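Local coordinates for MUTM (fpg) protein (Thermus thermophilus, PDB 1EE8) that belongs to the MutM (Fpg) family, combining a beta-rich N-terminal domain with a helix-two-turn-helix domain and a C-terminal zinc finger, at residues Arg34-Ala39 with Val62-His67; Leu68-Gly73 with Asp97-Gly102. All blocks are in the same frame, centred on the assembly; numbering follows the deposited sequence.

Contact 1 of 2, residues Arg34-Ala39 with Val62-His67; sequences RNTALA and VELVAH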
# COMPACT_ATOMS: atom_id res chain seq x y z
N ARG A 34 -5.55 -1.71 -8.30
CA ARG A 34 -4.34 -1.00 -7.90
C ARG A 34 -4.20 -0.62 -6.44
O ARG A 34 -5.14 -0.09 -5.83
CB ARG A 34 -4.21 0.26 -8.75
CG ARG A 34 -4.24 -0.02 -10.24
CD ARG A 34 -4.49 1.25 -11.04
NE ARG A 34 -4.74 0.94 -12.44
CZ ARG A 34 -5.41 1.72 -13.28
NH1 ARG A 34 -5.91 2.88 -12.86
NH2 ARG A 34 -5.58 1.35 -14.54
N ASN A 35 -3.01 -0.87 -5.91
CA ASN A 35 -2.68 -0.53 -4.53
C ASN A 35 -3.69 -1.05 -3.52
O ASN A 35 -4.00 -0.36 -2.55
CB ASN A 35 -2.57 0.99 -4.39
CG ASN A 35 -1.53 1.58 -5.33
OD1 ASN A 35 -1.85 2.39 -6.21
ND2 ASN A 35 -0.29 1.16 -5.16
N THR A 36 -4.21 -2.25 -3.73
CA THR A 36 -5.18 -2.80 -2.79
C THR A 36 -4.55 -3.19 -1.45
O THR A 36 -5.25 -3.25 -0.44
CB THR A 36 -5.92 -4.01 -3.40
OG1 THR A 36 -4.97 -5.02 -3.76
CG2 THR A 36 -6.70 -3.59 -4.63
N ALA A 37 -3.25 -3.45 -1.44
CA ALA A 37 -2.57 -3.84 -0.19
C ALA A 37 -2.71 -2.74 0.85
O ALA A 37 -2.64 -2.98 2.06
CB ALA A 37 -1.09 -4.12 -0.46
N LEU A 38 -2.93 -1.52 0.38
CA LEU A 38 -3.09 -0.37 1.26
C LEU A 38 -4.28 -0.55 2.20
O LEU A 38 -4.27 -0.10 3.34
CB LEU A 38 -3.29 0.88 0.42
CG LEU A 38 -2.60 2.16 0.89
CD1 LEU A 38 -1.10 1.94 0.90
CD2 LEU A 38 -2.97 3.30 -0.04
N ALA A 39 -5.30 -1.22 1.69
CA ALA A 39 -6.54 -1.45 2.43
C ALA A 39 -6.52 -2.63 3.40
O ALA A 39 -7.35 -2.71 4.30
CB ALA A 39 -7.69 -1.64 1.44
N VAL A 62 -7.69 5.43 4.95
CA VAL A 62 -7.57 4.78 3.66
C VAL A 62 -8.95 4.53 3.06
O VAL A 62 -9.94 4.39 3.78
CB VAL A 62 -6.84 3.42 3.79
CG1 VAL A 62 -7.07 2.58 2.55
CG2 VAL A 62 -5.34 3.65 4.01
N GLU A 63 -9.02 4.48 1.73
CA GLU A 63 -10.28 4.19 1.05
C GLU A 63 -10.04 3.17 -0.06
O GLU A 63 -9.05 3.24 -0.78
CB GLU A 63 -10.90 5.45 0.44
CG GLU A 63 -11.28 6.53 1.44
CD GLU A 63 -11.96 7.73 0.80
OE1 GLU A 63 -11.36 8.37 -0.09
OE2 GLU A 63 -13.10 8.04 1.20
N LEU A 64 -10.96 2.22 -0.18
CA LEU A 64 -10.86 1.24 -1.24
C LEU A 64 -12.00 1.67 -2.16
O LEU A 64 -13.18 1.50 -1.84
CB LEU A 64 -11.08 -0.18 -0.73
CG LEU A 64 -10.92 -1.28 -1.78
CD1 LEU A 64 -9.54 -1.21 -2.42
CD2 LEU A 64 -11.12 -2.64 -1.12
N VAL A 65 -11.64 2.26 -3.29
CA VAL A 65 -12.64 2.72 -4.23
C VAL A 65 -12.92 1.63 -5.24
O VAL A 65 -11.99 1.00 -5.76
CB VAL A 65 -12.17 4.01 -4.95
CG1 VAL A 65 -13.21 4.44 -5.99
CG2 VAL A 65 -11.96 5.11 -3.92
N ALA A 66 -14.20 1.40 -5.51
CA ALA A 66 -14.59 0.39 -6.47
C ALA A 66 -15.46 0.97 -7.56
O ALA A 66 -16.42 1.70 -7.29
CB ALA A 66 -15.33 -0.76 -5.76
N HIS A 67 -15.11 0.65 -8.80
CA HIS A 67 -15.86 1.08 -9.97
C HIS A 67 -16.32 -0.23 -10.59
O HIS A 67 -15.50 -1.04 -11.01
CB HIS A 67 -14.96 1.86 -10.94
CG HIS A 67 -15.56 2.00 -12.31
ND1 HIS A 67 -16.79 2.57 -12.53
CD2 HIS A 67 -15.10 1.60 -13.52
CE1 HIS A 67 -17.07 2.52 -13.82
NE2 HIS A 67 -16.07 1.93 -14.44

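Contact 2 of 2, residues Leu68-Gly73 with Asp97-Gly102; sequences LGMTGG and DPRRFG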
# COMPACT_ATOMS: atom_id res chain seq x y z
N LEU A 68 -17.63 -0.43 -10.63
CA LEU A 68 -18.20 -1.66 -11.16
C LEU A 68 -18.09 -1.85 -12.66
O LEU A 68 -17.84 -2.96 -13.14
CB LEU A 68 -19.67 -1.77 -10.73
CG LEU A 68 -19.89 -1.67 -9.22
CD1 LEU A 68 -21.34 -2.03 -8.88
CD2 LEU A 68 -18.95 -2.62 -8.50
N GLY A 69 -18.26 -0.77 -13.41
CA GLY A 69 -18.18 -0.89 -14.86
C GLY A 69 -19.48 -1.46 -15.39
O GLY A 69 -20.51 -1.35 -14.74
N MET A 70 -19.43 -2.09 -16.56
CA MET A 70 -20.62 -2.64 -17.19
C MET A 70 -21.21 -3.90 -16.56
O MET A 70 -22.42 -4.08 -16.55
CB MET A 70 -20.33 -2.90 -18.67
CG MET A 70 -21.49 -3.52 -19.43
SD MET A 70 -21.05 -3.89 -21.15
CE MET A 70 -21.67 -2.39 -21.98
N THR A 71 -20.36 -4.78 -16.06
CA THR A 71 -20.85 -6.03 -15.48
C THR A 71 -20.29 -6.33 -14.09
O THR A 71 -20.43 -7.45 -13.58
CB THR A 71 -20.51 -7.21 -16.39
OG1 THR A 71 -19.08 -7.28 -16.57
CG2 THR A 71 -21.18 -7.02 -17.75
N GLY A 72 -19.66 -5.34 -13.48
CA GLY A 72 -19.08 -5.55 -12.16
C GLY A 72 -20.09 -5.55 -11.03
O GLY A 72 -21.11 -4.85 -11.07
N GLY A 73 -19.80 -6.34 -10.00
CA GLY A 73 -20.68 -6.40 -8.85
C GLY A 73 -20.08 -7.22 -7.73
O GLY A 73 -19.21 -8.06 -7.97
N ASP A 97 -17.04 -10.00 -12.22
CA ASP A 97 -16.92 -9.06 -13.33
C ASP A 97 -16.59 -9.73 -14.66
O ASP A 97 -15.43 -9.80 -15.07
CB ASP A 97 -15.85 -8.00 -13.01
CG ASP A 97 -15.86 -6.85 -14.02
OD1 ASP A 97 -14.92 -6.03 -14.00
OD2 ASP A 97 -16.82 -6.75 -14.81
N PRO A 98 -17.62 -10.24 -15.34
CA PRO A 98 -17.49 -10.92 -16.63
C PRO A 98 -16.68 -10.14 -17.68
O PRO A 98 -15.72 -10.66 -18.23
CB PRO A 98 -18.94 -11.10 -17.07
CG PRO A 98 -19.65 -11.30 -15.77
CD PRO A 98 -19.03 -10.24 -14.89
N ARG A 99 -17.06 -8.89 -17.95
CA ARG A 99 -16.38 -8.10 -18.97
C ARG A 99 -15.10 -7.38 -18.56
O ARG A 99 -14.43 -6.77 -19.40
CB ARG A 99 -17.35 -7.11 -19.62
CG ARG A 99 -18.51 -7.81 -20.34
CD ARG A 99 -19.17 -6.91 -21.36
NE ARG A 99 -18.23 -6.49 -22.39
CZ ARG A 99 -18.54 -5.75 -23.45
NH1 ARG A 99 -17.61 -5.42 -24.33
NH2 ARG A 99 -19.80 -5.35 -23.64
N ARG A 100 -14.76 -7.46 -17.28
CA ARG A 100 -13.53 -6.87 -16.73
C ARG A 100 -13.36 -5.36 -16.84
O ARG A 100 -12.24 -4.88 -16.97
CB ARG A 100 -12.31 -7.56 -17.35
CG ARG A 100 -12.39 -9.08 -17.36
CD ARG A 100 -11.09 -9.72 -17.81
NE ARG A 100 -10.08 -9.72 -16.75
CZ ARG A 100 -8.87 -10.23 -16.87
NH1 ARG A 100 -8.50 -10.79 -18.02
NH2 ARG A 100 -8.02 -10.20 -15.85
N PHE A 101 -14.46 -4.62 -16.79
CA PHE A 101 -14.37 -3.16 -16.86
C PHE A 101 -14.21 -2.58 -15.46
O PHE A 101 -13.72 -1.46 -15.29
CB PHE A 101 -15.62 -2.59 -17.53
CG PHE A 101 -15.60 -2.71 -19.02
CD1 PHE A 101 -14.73 -1.94 -19.78
CD2 PHE A 101 -16.46 -3.60 -19.66
CE1 PHE A 101 -14.71 -2.05 -21.17
CE2 PHE A 101 -16.45 -3.72 -21.05
CZ PHE A 101 -15.57 -2.94 -21.81
N GLY A 102 -14.61 -3.35 -14.45
CA GLY A 102 -14.48 -2.88 -13.08
C GLY A 102 -13.04 -2.58 -12.70
O GLY A 102 -12.10 -3.13 -13.27
O HOH W 1 -17.39 -4.49 -15.76

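Contact 1 of 2, residues Arg34-Ala39 with Val62-His67
In the beta-rich N-terminal domain of the MutM (Fpg) fold, Leu-38 and Ala-39 lie against Val-62 and Leu-64, packing the loop between strands 33-34 and 42-50 against strand 62-67. From Thr-36 to Ala-39 the loop has helical backbone angles, and the turn is tied by the bond from Ala-39 N to Thr-36 O (2.9 Å). No hydrogen bond joins the two segments; the contact is apolar packing, buried for the most part, with 215 Å² covered in all.

Val-62 presents both of its methyls to the turn. CG1, anti to the backbone N (chi1 164°), approaches Ala-39 CA at 4.1 Å, while CG2 lies 4.4 Å from Leu-38 CG. Both methyls also pack against the carbonyl oxygen of Leu-38, with CG2 at 4.0 Å from Leu-38 O; this oxygen is not left to the apolar surface alone, since it accepts a hydrogen bond from Arg-42 NE. Ala-39 also packs on Leu-64, two residues further along the strand: Ala-39 CB is 4.3 Å from Leu-64 CB. Glu-63, between Val-62 and Leu-64, points away and forms a salt bridge with Arg-109.

Leu-58 and Leu-22 add to the packing around Ala-39, and Phe-56 to that around Leu-64, so the Ala-39 side of the turn packs among strands 21-26, 53-58 and 62-67. On its outer side, Leu-38 packs on Ala-37 of the second subunit. At the far end of the patch, methyl meets methyl, with Thr-36 CG2 4.3 Å from Leu-64 CD1.

Contact 2 of 2, residues Leu68-Gly73 with Asp97-Gly102
Thr-71 and Asp-97 join two loops of the N-terminal beta domain of the MutM (Fpg) fold, the one leading into strand 73-75 and the one leaving strand 92-96. The Thr-71 side chain begins beside a proline ring, its CB 3.7 Å from Pro-98 CD. From there the two branches part. OG1 is set between the backbone N and the carbonyl carbon (chi1 59°), where it accepts a nearly straight bond from Arg-99 N (2.9 Å, 165°) and donates to Asp-97 OD2, meeting that oxygen nearly along its C-O axis. CG2 takes the apolar side, 3.8 Å from Arg-99 CG.

The other carboxylate oxygen stays within its own loop: Gly-102 N donates to Asp-97 OD1 (2.7 Å) on the syn side, 22° out of the carboxylate plane. Asp-97 thus links the loops with one oxygen and braces its own turn with the other. A water between the two loops accepts from Thr-71 N and Phe-101 N and donates to Leu-68 O.

Toward the surface, Met-70 CB packs on Phe-101 CD2 at 4.1 Å. Beyond it the Met-70 and Arg-99 side chains cross obliquely, with Met-70 SD 3.1 Å from Arg-99 NH2.

In the fold
Contacts 1 and 2 are consecutive along the chain, joined directly where strand 62-67 runs into the loop 68-73. Their centres are about 17 Å apart, and besides this chain link His-67 CD2 of segment 62-67 packs 3.8 Å from Phe-101 O. Strand 103-108, which continues from 97-102, runs antiparallel to 62-67 and on its other flank pairs with strand 33-34, so the same sheet connects all four segments. The centre of contact 1 is about 20 Å from the chain centre, beside the second subunit; that of contact 2 is about 12 Å from the chain centre. Neither includes a zinc ligand: the metal is held by Cys-238, Cys-241, Cys-258 and Cys-261.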